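Local coordinates for 2-keto-3-deoxygluconate kinase (Thermotoga maritima, PDB 2AFB), which catalyses the phosphorylation of 2-keto-3-deoxygluconate, probably with ATP as phosphate donor, as a sugar kinase of the pfkB family, at residues G19-R24 with A61-K66; T65-N70 with N95-Y100; G45-V50 with H143-T148; V173-N178 with P195-V200. All coordinates share one frame; numbering follows the deposited sequence.

Interaction 1 of 4, residues G19-R24 with A61-K66; sequences GEIMLR and AYFVTK
Gly-19 is held at both ends by the strand that carries Phe-63, Val-64 and Thr-65. Its N donates to Val-64 O over 3.3 Å, a bond that continues the pairing of strands 14-18 and 60-67 by one step. Its carbonyl O takes a shorter bond, 2.6 Å from Thr-65 OG1, with the hydroxyl lying in the carbonyl plane. That hydroxyl stands anti to its own backbone N (chi1 -161°), which brings it to the Gly-19 carbonyl O. The tight part of the contact lies around the Phe-63 ring. Phe-63 CZ comes to 3.6 Å from Gly-19 O, while Phe-63 CE2 touches CB of Ile-21 at 3.8 Å. The carbonyl carbon of Glu-20 sits at the ring edge, so three successive residues line the outer end of the ring. The side facing water 1 is looser. This water accepts from Ile-21 N at 2.9 Å and donates to Thr-65 OG1 at 2.8 Å, bridging a place where the methyls Ile-21 CG2 and Thr-65 CG2 stay 4.2 Å apart. Glu-20 turns away, its carboxylate bound to Arg-117 and Ser-120. Gly-19 to Ile-21 form the passage from strand 14-18 of the central sheet to strand 22-26 of the smaller one; Ala-48 of helix 46-56 touches both Ile-21 and Phe-63, and Tyr-43 of strand 38-44 also packs on Ile-21.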
loop_
_atom_site.group_PDB
_atom_site.type_symbol
_atom_site.label_atom_id
_atom_site.label_comp_id
_atom_site.label_asym_id
_atom_site.label_seq_id
_atom_site.Cartn_x
_atom_site.Cartn_y
_atom_site.Cartn_z
ATOM N N GLY A 19 5.141 33.001 -0.930
ATOM C CA GLY A 19 3.994 32.621 -1.710
ATOM C C GLY A 19 3.127 31.638 -0.966
ATOM O O GLY A 19 3.054 31.695 0.256
ATOM N N GLU A 20 2.455 30.772 -1.724
ATOM C CA GLU A 20 1.520 29.760 -1.168
ATOM C C GLU A 20 2.039 28.352 -1.257
ATOM O O GLU A 20 2.489 27.922 -2.316
ATOM C CB GLU A 20 0.143 29.811 -1.876
ATOM C CG GLU A 20 -0.822 28.730 -1.397
ATOM C CD GLU A 20 -2.317 28.999 -1.677
ATOM O OE1 GLU A 20 -2.652 29.582 -2.723
ATOM O OE2 GLU A 20 -3.170 28.561 -0.877
ATOM N N ILE A 21 1.927 27.636 -0.153
ATOM C CA ILE A 21 2.139 26.217 -0.139
ATOM C C ILE A 21 0.813 25.492 0.067
ATOM O O ILE A 21 -0.037 25.902 0.868
ATOM C CB ILE A 21 3.222 25.822 0.882
ATOM C CG1 ILE A 21 3.599 24.355 0.662
ATOM C CG2 ILE A 21 2.777 26.125 2.316
ATOM C CD1 ILE A 21 4.755 23.846 1.428
HETATM N N MSE A 22 0.607 24.456 -0.733
HETATM C CA MSE A 22 -0.638 23.748 -0.753
HETATM C C MSE A 22 -0.424 22.306 -0.416
HETATM O O MSE A 22 0.641 21.750 -0.690
HETATM C CB MSE A 22 -1.272 23.791 -2.131
HETATM C CG MSE A 22 -1.670 25.124 -2.510
HETATM SE SE MSE A 22 -2.290 25.197 -4.339
HETATM C CE MSE A 22 -0.501 24.994 -5.379
ATOM N N LEU A 23 -1.474 21.708 0.131
ATOM C CA LEU A 23 -1.574 20.248 0.181
ATOM C C LEU A 23 -1.769 19.675 -1.221
ATOM O O LEU A 23 -2.705 20.084 -1.905
ATOM C CB LEU A 23 -2.769 19.849 1.024
ATOM C CG LEU A 23 -3.135 18.332 0.979
ATOM C CD1 LEU A 23 -2.117 17.423 1.604
ATOM C CD2 LEU A 23 -4.482 18.126 1.663
ATOM N N ARG A 24 -0.929 18.717 -1.634
ATOM C CA ARG A 24 -1.085 18.075 -2.922
ATOM C C ARG A 24 -1.571 16.621 -2.766
ATOM O O ARG A 24 -0.997 15.832 -2.032
ATOM C CB ARG A 24 0.189 18.085 -3.694
ATOM C CG ARG A 24 -0.037 17.843 -5.177
ATOM C CD ARG A 24 1.284 17.645 -5.902
ATOM N NE ARG A 24 1.627 16.254 -5.982
ATOM C CZ ARG A 24 2.642 15.728 -6.660
ATOM N NH1 ARG A 24 3.513 16.467 -7.340
ATOM N NH2 ARG A 24 2.776 14.408 -6.646
ATOM N N ALA A 61 17.489 29.113 3.805
ATOM C CA ALA A 61 16.300 29.415 3.046
ATOM C C ALA A 61 15.135 29.582 3.995
ATOM O O ALA A 61 14.869 28.703 4.808
ATOM C CB ALA A 61 16.037 28.316 2.061
ATOM N N TYR A 62 14.466 30.720 3.914
ATOM C CA TYR A 62 13.232 30.924 4.696
ATOM C C TYR A 62 12.094 31.037 3.718
ATOM O O TYR A 62 12.208 31.726 2.707
ATOM C CB TYR A 62 13.275 32.200 5.514
ATOM C CG TYR A 62 14.355 32.255 6.542
ATOM C CD1 TYR A 62 15.676 32.441 6.181
ATOM C CD2 TYR A 62 14.049 32.168 7.904
ATOM C CE1 TYR A 62 16.686 32.496 7.157
ATOM C CE2 TYR A 62 15.046 32.245 8.879
ATOM C CZ TYR A 62 16.359 32.408 8.487
ATOM O OH TYR A 62 17.352 32.484 9.444
ATOM N N PHE A 63 10.989 30.380 4.030
ATOM C CA PHE A 63 9.796 30.522 3.224
ATOM C C PHE A 63 8.783 31.324 4.026
ATOM O O PHE A 63 8.487 31.006 5.178
ATOM C CB PHE A 63 9.211 29.157 2.885
ATOM C CG PHE A 63 7.945 29.215 2.089
ATOM C CD1 PHE A 63 7.931 29.834 0.871
ATOM C CD2 PHE A 63 6.776 28.587 2.538
ATOM C CE1 PHE A 63 6.789 29.886 0.108
ATOM C CE2 PHE A 63 5.641 28.617 1.782
ATOM C CZ PHE A 63 5.647 29.266 0.540
ATOM N N VAL A 64 8.247 32.357 3.392
ATOM C CA VAL A 64 7.296 33.228 4.033
ATOM C C VAL A 64 5.902 32.934 3.474
ATOM O O VAL A 64 5.703 32.964 2.276
ATOM C CB VAL A 64 7.649 34.683 3.774
ATOM C CG1 VAL A 64 6.634 35.615 4.483
ATOM C CG2 VAL A 64 9.066 34.933 4.203
ATOM N N THR A 65 4.954 32.676 4.360
ATOM C CA THR A 65 3.586 32.382 3.974
ATOM C C THR A 65 2.684 32.492 5.215
ATOM O O THR A 65 3.124 32.937 6.277
ATOM C CB THR A 65 3.442 30.992 3.283
ATOM O OG1 THR A 65 2.220 30.963 2.554
ATOM C CG2 THR A 65 3.450 29.811 4.270
ATOM N N LYS A 66 1.411 32.148 5.034
ATOM C CA LYS A 66 0.446 32.005 6.115
ATOM C C LYS A 66 -0.175 30.621 5.963
ATOM O O LYS A 66 -0.500 30.178 4.841
ATOM C CB LYS A 66 -0.642 33.133 6.062
ATOM C CG LYS A 66 -1.434 33.246 7.324
ATOM C CD LYS A 66 -2.485 34.299 7.254
ATOM C CE LYS A 66 -3.041 34.658 8.660
ATOM N NZ LYS A 66 -4.101 35.755 8.567
HETATM O O HOH W 1 0.448 28.868 2.052
#

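Interaction 2 of 4, residues T65-N70 with N95-Y100; sequences TKLPNN and NRIGIY
Asn-70 ND2 is gripped by two waters that join it to the backbone of Asn-95 and Ile-97. It donates to water 3 at 2.8 Å, which passes a hydrogen bond on to Asn-95 O, and to water 2 at 3.0 Å, which also accepts from Ile-97 N. No direct hydrogen bond crosses between the two segments. The other end of the amide is fixed as well: Asn-70 is an N-cap, its OD1 accepting from Gly-73 N at the start of helix 71-82. The rest of the contact is largely apolar. The Pro-68 ring lies against the peptide joining Arg-96 and Ile-97, its CG 3.5 Å from Ile-97 N and 3.6 Å from Arg-96 C. Pro-68 CD meets CB of Ile-97 at 4.1 Å. An alanine at Pro-68, lacking CG and CD, would probably open a gap over this peptide and leave Ile-97 CB without its neighbour. Leu-67 and Ile-97 run side by side, pointing the same way; with Leu-67 CG anti to the carbonyl carbon (chi1 -67°), CD2 of Leu-67 lies 4.0 Å from Ile-97 CG1. At the interface with a second subunit, Arg-96 NE forms a salt bridge with Asp-116 of that subunit. The contact thus ties the end of strand 60-67 to the approach to strand 99-103; Leu-72 and Ala-76 of helix 71-82 pack on Ile-97, and strand 90-92 flanks Leu-67.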
loop_
_atom_site.group_PDB
_atom_site.type_symbol
_atom_site.label_atom_id
_atom_site.label_comp_id
_atom_site.label_asym_id
_atom_site.label_seq_id
_atom_site.Cartn_x
_atom_site.Cartn_y
_atom_site.Cartn_z
ATOM N N THR A 65 4.954 32.676 4.360
ATOM C CA THR A 65 3.586 32.382 3.974
ATOM C C THR A 65 2.684 32.492 5.215
ATOM O O THR A 65 3.124 32.937 6.277
ATOM C CB THR A 65 3.442 30.992 3.283
ATOM O OG1 THR A 65 2.220 30.963 2.554
ATOM C CG2 THR A 65 3.450 29.811 4.270
ATOM N N LYS A 66 1.411 32.148 5.034
ATOM C CA LYS A 66 0.446 32.005 6.115
ATOM C C LYS A 66 -0.175 30.621 5.963
ATOM O O LYS A 66 -0.500 30.178 4.841
ATOM C CB LYS A 66 -0.642 33.133 6.062
ATOM C CG LYS A 66 -1.434 33.246 7.324
ATOM C CD LYS A 66 -2.485 34.299 7.254
ATOM C CE LYS A 66 -3.041 34.658 8.660
ATOM N NZ LYS A 66 -4.101 35.755 8.567
ATOM N N LEU A 67 -0.270 29.914 7.089
ATOM C CA LEU A 67 -0.950 28.636 7.159
ATOM C C LEU A 67 -1.903 28.615 8.319
ATOM O O LEU A 67 -1.651 29.293 9.317
ATOM C CB LEU A 67 0.063 27.506 7.365
ATOM C CG LEU A 67 0.986 27.305 6.165
ATOM C CD1 LEU A 67 2.106 26.385 6.504
ATOM C CD2 LEU A 67 0.178 26.770 4.996
ATOM N N PRO A 68 -2.961 27.790 8.225
ATOM C CA PRO A 68 -3.921 27.723 9.317
ATOM C C PRO A 68 -3.309 26.962 10.466
ATOM O O PRO A 68 -2.487 26.118 10.235
ATOM C CB PRO A 68 -5.070 26.900 8.726
ATOM C CG PRO A 68 -4.406 26.026 7.727
ATOM C CD PRO A 68 -3.327 26.874 7.127
ATOM N N ASN A 69 -3.716 27.262 11.680
ATOM C CA ASN A 69 -3.460 26.373 12.801
ATOM C C ASN A 69 -4.382 25.172 12.784
ATOM O O ASN A 69 -5.383 25.149 13.478
ATOM C CB ASN A 69 -3.616 27.112 14.129
ATOM C CG ASN A 69 -2.507 28.097 14.368
ATOM O OD1 ASN A 69 -1.324 27.735 14.329
ATOM N ND2 ASN A 69 -2.871 29.337 14.622
ATOM N N ASN A 70 -4.062 24.190 11.952
ATOM C CA ASN A 70 -4.737 22.932 11.976
ATOM C C ASN A 70 -3.663 21.941 11.568
ATOM O O ASN A 70 -2.578 22.351 11.201
ATOM C CB ASN A 70 -6.032 22.976 11.110
ATOM C CG ASN A 70 -5.781 23.006 9.570
ATOM O OD1 ASN A 70 -4.741 22.590 9.107
ATOM N ND2 ASN A 70 -6.789 23.467 8.788
ATOM N N ASN A 95 -8.477 30.042 7.950
ATOM C CA ASN A 95 -9.439 28.954 8.020
ATOM C C ASN A 95 -9.088 27.630 7.426
ATOM O O ASN A 95 -9.535 26.611 7.925
ATOM C CB ASN A 95 -10.759 29.457 7.430
ATOM C CG ASN A 95 -11.297 30.573 8.226
ATOM O OD1 ASN A 95 -11.314 30.496 9.459
ATOM N ND2 ASN A 95 -11.617 31.678 7.562
ATOM N N ARG A 96 -8.310 27.627 6.353
ATOM C CA ARG A 96 -7.961 26.407 5.653
ATOM C C ARG A 96 -6.618 26.572 4.945
ATOM O O ARG A 96 -6.163 27.697 4.690
ATOM C CB ARG A 96 -9.011 26.035 4.593
ATOM C CG ARG A 96 -9.035 26.941 3.344
ATOM C CD ARG A 96 -10.278 26.695 2.496
ATOM N NE ARG A 96 -10.268 25.370 1.877
ATOM C CZ ARG A 96 -9.656 25.083 0.735
ATOM N NH1 ARG A 96 -9.015 26.020 0.028
ATOM N NH2 ARG A 96 -9.698 23.856 0.280
ATOM N N ILE A 97 -6.022 25.433 4.643
ATOM C CA ILE A 97 -4.931 25.320 3.682
ATOM C C ILE A 97 -5.481 25.095 2.296
ATOM O O ILE A 97 -6.517 24.476 2.118
ATOM C CB ILE A 97 -3.945 24.204 4.031
ATOM C CG1 ILE A 97 -2.583 24.456 3.359
ATOM C CG2 ILE A 97 -4.491 22.813 3.661
ATOM C CD1 ILE A 97 -1.489 23.393 3.666
ATOM N N GLY A 98 -4.827 25.676 1.314
ATOM C CA GLY A 98 -5.160 25.413 -0.071
ATOM C C GLY A 98 -4.749 24.016 -0.452
ATOM O O GLY A 98 -3.840 23.430 0.154
ATOM N N ILE A 99 -5.462 23.471 -1.433
ATOM C CA ILE A 99 -5.263 22.124 -1.889
ATOM C C ILE A 99 -5.234 22.070 -3.411
ATOM O O ILE A 99 -5.970 22.799 -4.076
ATOM C CB ILE A 99 -6.457 21.183 -1.467
ATOM C CG1 ILE A 99 -6.669 21.227 0.037
ATOM C CG2 ILE A 99 -6.200 19.797 -2.011
ATOM C CD1 ILE A 99 -7.912 20.415 0.510
ATOM N N TYR A 100 -4.435 21.161 -3.964
ATOM C CA TYR A 100 -4.659 20.742 -5.316
ATOM C C TYR A 100 -4.569 19.266 -5.503
ATOM O O TYR A 100 -3.781 18.597 -4.832
ATOM C CB TYR A 100 -3.772 21.475 -6.310
ATOM C CG TYR A 100 -2.306 21.152 -6.418
ATOM C CD1 TYR A 100 -1.397 21.538 -5.430
ATOM C CD2 TYR A 100 -1.807 20.509 -7.553
ATOM C CE1 TYR A 100 -0.024 21.310 -5.581
ATOM C CE2 TYR A 100 -0.433 20.288 -7.726
ATOM C CZ TYR A 100 0.456 20.692 -6.743
ATOM O OH TYR A 100 1.816 20.436 -6.893
HETATM O O HOH W 2 -7.668 23.051 5.972
HETATM O O HOH W 3 -9.162 24.299 10.093
#

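Interaction 3 of 4, residues G45-V50 with H143-T148; sequences GAEANV and HFSGIT
Glu-47 meets Ser-145 and Thr-148 through one carboxylate oxygen, and these polar contacts dominate the interface. Glu-47 OE2 accepts from Ser-145 OG at 2.8 Å and from Thr-148 OG1 at 2.7 Å, the two hydroxyls arriving from opposite faces of the carboxylate plane. Ser-145 N adds a weak third bond of 3.0 Å to the same Glu-47 OE2. The glutamate chain bends at chi2 (92°), which turns CD toward the Ser-145 and Thr-148 hydroxyls. Water 4 completes the cluster, donating to Glu-47 OE1 at 2.6 Å and to Thr-148 OG1. Gripped in this way, the carboxylate has little freedom to rotate. An alanine in place of Glu-47 would probably leave the Ser-145 and Thr-148 hydroxyls without their common acceptor and open a gap beside Phe-144 CA, which Glu-47 CG now approaches to 4.0 Å.

Within 143-148 the Ser-145 hydroxyl also accepts from Ile-147 N, forming an ST turn, while Ser-145 to Thr-148 make a type I beta turn.

Apolar contacts flank the cluster. Ala-46 CB touches Ile-147 CD1 at 3.9 Å. One turn along the helix, Val-50 crosses the His-143 side chain at about a right angle, Val-50 CG2 lying 3.9 Å from His-143 NE2, and ND1 of that imidazole is bonded to Ser-174.

The short axes of helix 46-50 and strand 143-145 pass 8.3 Å apart and run roughly antiparallel, at 151°, the helix-on-sheet layering of the alpha/beta core of the ribokinase fold.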
loop_
_atom_site.group_PDB
_atom_site.type_symbol
_atom_site.label_atom_id
_atom_site.label_comp_id
_atom_site.label_asym_id
_atom_site.label_seq_id
_atom_site.Cartn_x
_atom_site.Cartn_y
_atom_site.Cartn_z
ATOM N N GLY A 45 4.438 24.176 -3.741
ATOM C CA GLY A 45 4.027 25.484 -4.307
ATOM C C GLY A 45 5.275 26.122 -4.891
ATOM O O GLY A 45 6.357 25.888 -4.388
ATOM N N ALA A 46 5.122 26.957 -5.918
ATOM C CA ALA A 46 6.254 27.476 -6.733
ATOM C C ALA A 46 7.419 28.025 -5.879
ATOM O O ALA A 46 8.558 27.519 -5.938
ATOM C CB ALA A 46 5.745 28.565 -7.695
ATOM N N GLU A 47 7.104 29.008 -5.044
ATOM C CA GLU A 47 8.110 29.628 -4.179
ATOM C C GLU A 47 8.540 28.751 -3.007
ATOM O O GLU A 47 9.717 28.777 -2.621
ATOM C CB GLU A 47 7.683 31.031 -3.721
ATOM C CG GLU A 47 7.215 31.958 -4.877
ATOM C CD GLU A 47 5.698 31.895 -5.139
ATOM O OE1 GLU A 47 5.000 30.941 -4.663
ATOM O OE2 GLU A 47 5.210 32.805 -5.826
ATOM N N ALA A 48 7.665 27.874 -2.521
ATOM C CA ALA A 48 8.089 26.900 -1.512
ATOM C C ALA A 48 9.110 25.936 -2.087
ATOM O O ALA A 48 10.071 25.594 -1.423
ATOM C CB ALA A 48 6.918 26.134 -0.862
ATOM N N ASN A 49 8.889 25.516 -3.318
ATOM C CA ASN A 49 9.756 24.579 -3.982
ATOM C C ASN A 49 11.172 25.183 -4.188
ATOM O O ASN A 49 12.202 24.498 -4.044
ATOM C CB ASN A 49 9.164 24.163 -5.319
ATOM C CG ASN A 49 7.767 23.496 -5.224
ATOM O OD1 ASN A 49 7.319 23.045 -4.170
ATOM N ND2 ASN A 49 7.092 23.430 -6.373
ATOM N N VAL A 50 11.216 26.470 -4.457
ATOM C CA VAL A 50 12.485 27.204 -4.605
ATOM C C VAL A 50 13.234 27.223 -3.284
ATOM O O VAL A 50 14.442 26.946 -3.220
ATOM C CB VAL A 50 12.240 28.639 -5.137
ATOM C CG1 VAL A 50 13.552 29.445 -5.172
ATOM C CG2 VAL A 50 11.620 28.574 -6.498
ATOM N N HIS A 143 12.957 36.080 -3.575
ATOM C CA HIS A 143 12.316 35.458 -4.729
ATOM C C HIS A 143 10.785 35.401 -4.605
ATOM O O HIS A 143 10.278 35.036 -3.552
ATOM C CB HIS A 143 12.867 34.038 -4.959
ATOM C CG HIS A 143 12.243 33.369 -6.129
ATOM N ND1 HIS A 143 12.544 33.726 -7.422
ATOM C CD2 HIS A 143 11.254 32.445 -6.204
ATOM C CE1 HIS A 143 11.809 33.001 -8.247
ATOM N NE2 HIS A 143 10.992 32.242 -7.528
ATOM N N PHE A 144 10.069 35.761 -5.689
ATOM C CA PHE A 144 8.598 35.626 -5.771
ATOM C C PHE A 144 8.240 35.172 -7.162
ATOM O O PHE A 144 9.106 35.196 -8.059
ATOM C CB PHE A 144 7.813 36.928 -5.404
ATOM C CG PHE A 144 7.971 38.081 -6.396
ATOM C CD1 PHE A 144 9.146 38.835 -6.444
ATOM C CD2 PHE A 144 6.932 38.426 -7.252
ATOM C CE1 PHE A 144 9.271 39.886 -7.346
ATOM C CE2 PHE A 144 7.051 39.434 -8.143
ATOM C CZ PHE A 144 8.224 40.171 -8.201
ATOM N N SER A 145 6.988 34.699 -7.330
ATOM C CA SER A 145 6.484 34.375 -8.657
ATOM C C SER A 145 5.142 35.040 -8.972
ATOM O O SER A 145 4.400 35.440 -8.061
ATOM C CB SER A 145 6.372 32.878 -8.833
ATOM O OG SER A 145 5.052 32.462 -8.585
ATOM N N GLY A 146 4.820 35.132 -10.267
ATOM C CA GLY A 146 3.538 35.732 -10.727
ATOM C C GLY A 146 2.257 34.952 -10.381
ATOM O O GLY A 146 1.127 35.406 -10.610
ATOM N N ILE A 147 2.418 33.763 -9.831
ATOM C CA ILE A 147 1.284 33.024 -9.333
ATOM C C ILE A 147 0.652 33.755 -8.156
ATOM O O ILE A 147 -0.560 33.699 -7.979
ATOM C CB ILE A 147 1.711 31.611 -8.910
ATOM C CG1 ILE A 147 1.818 30.732 -10.154
ATOM C CG2 ILE A 147 0.702 30.989 -7.952
ATOM C CD1 ILE A 147 2.786 29.638 -10.005
ATOM N N THR A 148 1.455 34.450 -7.358
ATOM C CA THR A 148 0.984 34.989 -6.076
ATOM C C THR A 148 0.065 36.238 -6.066
ATOM O O THR A 148 -0.922 36.260 -5.379
ATOM C CB THR A 148 2.194 35.215 -5.171
ATOM O OG1 THR A 148 2.856 33.959 -5.035
ATOM C CG2 THR A 148 1.747 35.656 -3.795
HETATM O O HOH W 4 2.369 31.165 -4.638
#

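Interaction 4 of 4, residues V173-N178 with P195-V200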
loop_
_atom_site.group_PDB
_atom_site.type_symbol
_atom_site.label_atom_id
_atom_site.label_comp_id
_atom_site.label_asym_id
_atom_site.label_seq_id
_atom_site.Cartn_x
_atom_site.Cartn_y
_atom_site.Cartn_z
ATOM N N VAL A 173 16.668 40.639 -6.018
ATOM C CA VAL A 173 15.298 40.236 -6.224
ATOM C C VAL A 173 15.184 39.467 -7.540
ATOM O O VAL A 173 15.568 39.967 -8.595
ATOM C CB VAL A 173 14.338 41.450 -6.258
ATOM C CG1 VAL A 173 12.971 41.059 -6.729
ATOM C CG2 VAL A 173 14.257 42.130 -4.897
ATOM N N SER A 174 14.657 38.241 -7.450
ATOM C CA SER A 174 14.240 37.494 -8.610
ATOM C C SER A 174 12.705 37.311 -8.651
ATOM O O SER A 174 12.003 37.287 -7.623
ATOM C CB SER A 174 14.954 36.132 -8.667
ATOM O OG SER A 174 14.534 35.309 -7.608
ATOM N N CYS A 175 12.217 37.146 -9.877
ATOM C CA CYS A 175 10.827 36.838 -10.163
ATOM C C CYS A 175 10.748 35.762 -11.250
ATOM O O CYS A 175 11.330 35.920 -12.309
ATOM C CB CYS A 175 10.108 38.090 -10.661
ATOM S SG CYS A 175 8.361 37.874 -11.125
ATOM N N ASP A 176 10.035 34.687 -10.976
ATOM C CA ASP A 176 9.582 33.758 -12.019
ATOM C C ASP A 176 8.154 34.165 -12.436
ATOM O O ASP A 176 7.242 34.090 -11.642
ATOM C CB ASP A 176 9.595 32.304 -11.485
ATOM C CG ASP A 176 9.238 31.244 -12.562
ATOM O OD1 ASP A 176 8.603 31.590 -13.611
ATOM O OD2 ASP A 176 9.593 30.048 -12.330
ATOM N N LEU A 177 7.981 34.581 -13.688
ATOM C CA LEU A 177 6.743 35.163 -14.129
ATOM C C LEU A 177 5.556 34.217 -13.976
ATOM O O LEU A 177 4.474 34.667 -13.620
ATOM C CB LEU A 177 6.841 35.648 -15.578
ATOM C CG LEU A 177 7.820 36.766 -15.926
ATOM C CD1 LEU A 177 7.683 37.026 -17.441
ATOM C CD2 LEU A 177 7.515 38.025 -15.158
ATOM N N ASN A 178 5.746 32.930 -14.218
ATOM C CA ASN A 178 4.688 31.945 -13.957
ATOM C C ASN A 178 3.258 32.390 -14.320
ATOM O O ASN A 178 2.365 32.397 -13.454
ATOM C CB ASN A 178 4.696 31.568 -12.462
ATOM C CG ASN A 178 5.478 30.314 -12.169
ATOM O OD1 ASN A 178 5.610 29.413 -13.009
ATOM N ND2 ASN A 178 5.998 30.243 -10.958
ATOM N N PRO A 195 4.729 47.012 -13.417
ATOM C CA PRO A 195 5.293 47.837 -12.340
ATOM C C PRO A 195 6.284 47.146 -11.409
ATOM O O PRO A 195 7.252 47.749 -11.029
ATOM C CB PRO A 195 4.055 48.315 -11.573
ATOM C CG PRO A 195 3.011 48.398 -12.626
ATOM C CD PRO A 195 3.262 47.108 -13.441
ATOM N N PHE A 196 6.081 45.867 -11.096
ATOM C CA PHE A 196 7.013 45.176 -10.214
ATOM C C PHE A 196 8.392 44.972 -10.851
ATOM O O PHE A 196 9.379 44.754 -10.152
ATOM C CB PHE A 196 6.451 43.817 -9.782
ATOM C CG PHE A 196 5.257 43.884 -8.853
ATOM C CD1 PHE A 196 5.069 44.933 -7.948
ATOM C CD2 PHE A 196 4.343 42.858 -8.851
ATOM C CE1 PHE A 196 3.969 44.960 -7.086
ATOM C CE2 PHE A 196 3.231 42.883 -7.992
ATOM C CZ PHE A 196 3.051 43.926 -7.111
HETATM N N MSE A 197 8.479 45.024 -12.177
HETATM C CA MSE A 197 9.756 44.764 -12.827
HETATM C C MSE A 197 10.803 45.779 -12.424
HETATM O O MSE A 197 11.966 45.425 -12.417
HETATM C CB MSE A 197 9.625 44.718 -14.349
HETATM C CG MSE A 197 8.824 43.556 -14.880
HETATM SE SE MSE A 197 9.298 41.691 -14.248
HETATM C CE MSE A 197 7.968 41.379 -12.791
ATOM N N GLU A 198 10.402 47.011 -12.066
ATOM C CA GLU A 198 11.318 48.057 -11.500
ATOM C C GLU A 198 12.180 47.547 -10.352
ATOM O O GLU A 198 13.310 47.989 -10.164
ATOM C CB GLU A 198 10.541 49.263 -10.925
ATOM C CG GLU A 198 9.751 50.082 -11.938
ATOM N N TYR A 199 11.625 46.631 -9.569
ATOM C CA TYR A 199 12.321 46.039 -8.431
ATOM C C TYR A 199 13.075 44.750 -8.738
ATOM O O TYR A 199 13.767 44.254 -7.875
ATOM C CB TYR A 199 11.319 45.710 -7.336
ATOM C CG TYR A 199 10.547 46.887 -6.821
ATOM C CD1 TYR A 199 11.142 47.812 -5.980
ATOM C CD2 TYR A 199 9.202 47.058 -7.145
ATOM C CE1 TYR A 199 10.417 48.910 -5.477
ATOM C CE2 TYR A 199 8.464 48.136 -6.642
ATOM C CZ TYR A 199 9.074 49.061 -5.809
ATOM O OH TYR A 199 8.341 50.144 -5.319
ATOM N N VAL A 200 12.933 44.201 -9.941
ATOM C CA VAL A 200 13.439 42.856 -10.220
ATOM C C VAL A 200 14.796 42.905 -10.894
ATOM O O VAL A 200 14.957 43.610 -11.882
ATOM C CB VAL A 200 12.455 42.074 -11.110
ATOM C CG1 VAL A 200 13.030 40.723 -11.531
ATOM C CG2 VAL A 200 11.114 41.877 -10.374
#
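Val-173 and Val-200 bring their CA atoms to within 5.1 Å where strand 172-176 passes the chain that follows helix 186-196, in which residues 197-199 keep helical backbone angles but lack the regular bonds. The two segments belong to one beta-alpha-beta crossover: the helix connects strand 172-176 to the parallel neighbour 202-205, and Val-173 and Val-200 meet near the start of both strands, while Met-197 carries the contact to the far end of strand 172-176. No hydrogen bond links the segments directly, but just beyond them Asp-201 binds Val-173 N through its side chain. The packing is of largely apolar side chains, which also rest on backbone carbonyls. Val-173 sets CB against Tyr-199 O at 3.3 Å, and Val-173 CG1 lies 4.2 Å from CG2 of Val-200. Val-200 CG2 also reaches Cys-175 CB at 3.9 Å, while Val-200 CG1 rests 4.0 Å from Val-173 O, so the valine covers the strand backbone as well as its side chains. Leu-163 and Ala-166 of helix 155-169 pack on Val-173; Val-213 and Leu-214 of helix 207-214 meet Leu-177 and Met-197 respectively. Met-197, a selenomethionine, bridges two residues of 173-178. With CG anti to the carbonyl carbon (chi1 -67°) and further bends at chi2 and chi3, the chain folds back toward the strand. Met-197 CE comes to 3.9 Å from Cys-175 SG and to 4.1 Å from Leu-177 CD2.

How the interactions relate
The four contacts run across the chain from the small sheet into the central one. Interactions 1 and 2, centres about 9 Å apart, share strand 60-67 and join at the small sheet, where strands 22-26 and 99-103 pair. Interactions 1 and 3, centres about 8 Å apart, touch where Phe-63 meets helix 46-56. The centre of interaction 4, on strand 172-176, the neighbour of 139-145, is about 12 Å from that of interaction 3, and the two touch. Interactions 2 and 4, centres about 26 Å apart, do not touch. Along the chain, the segments of interactions 1 and 3 alternate, whereas interaction 4 follows all the others. Together they link the subunit-contacting small sheet to the alpha/beta core of this kinase.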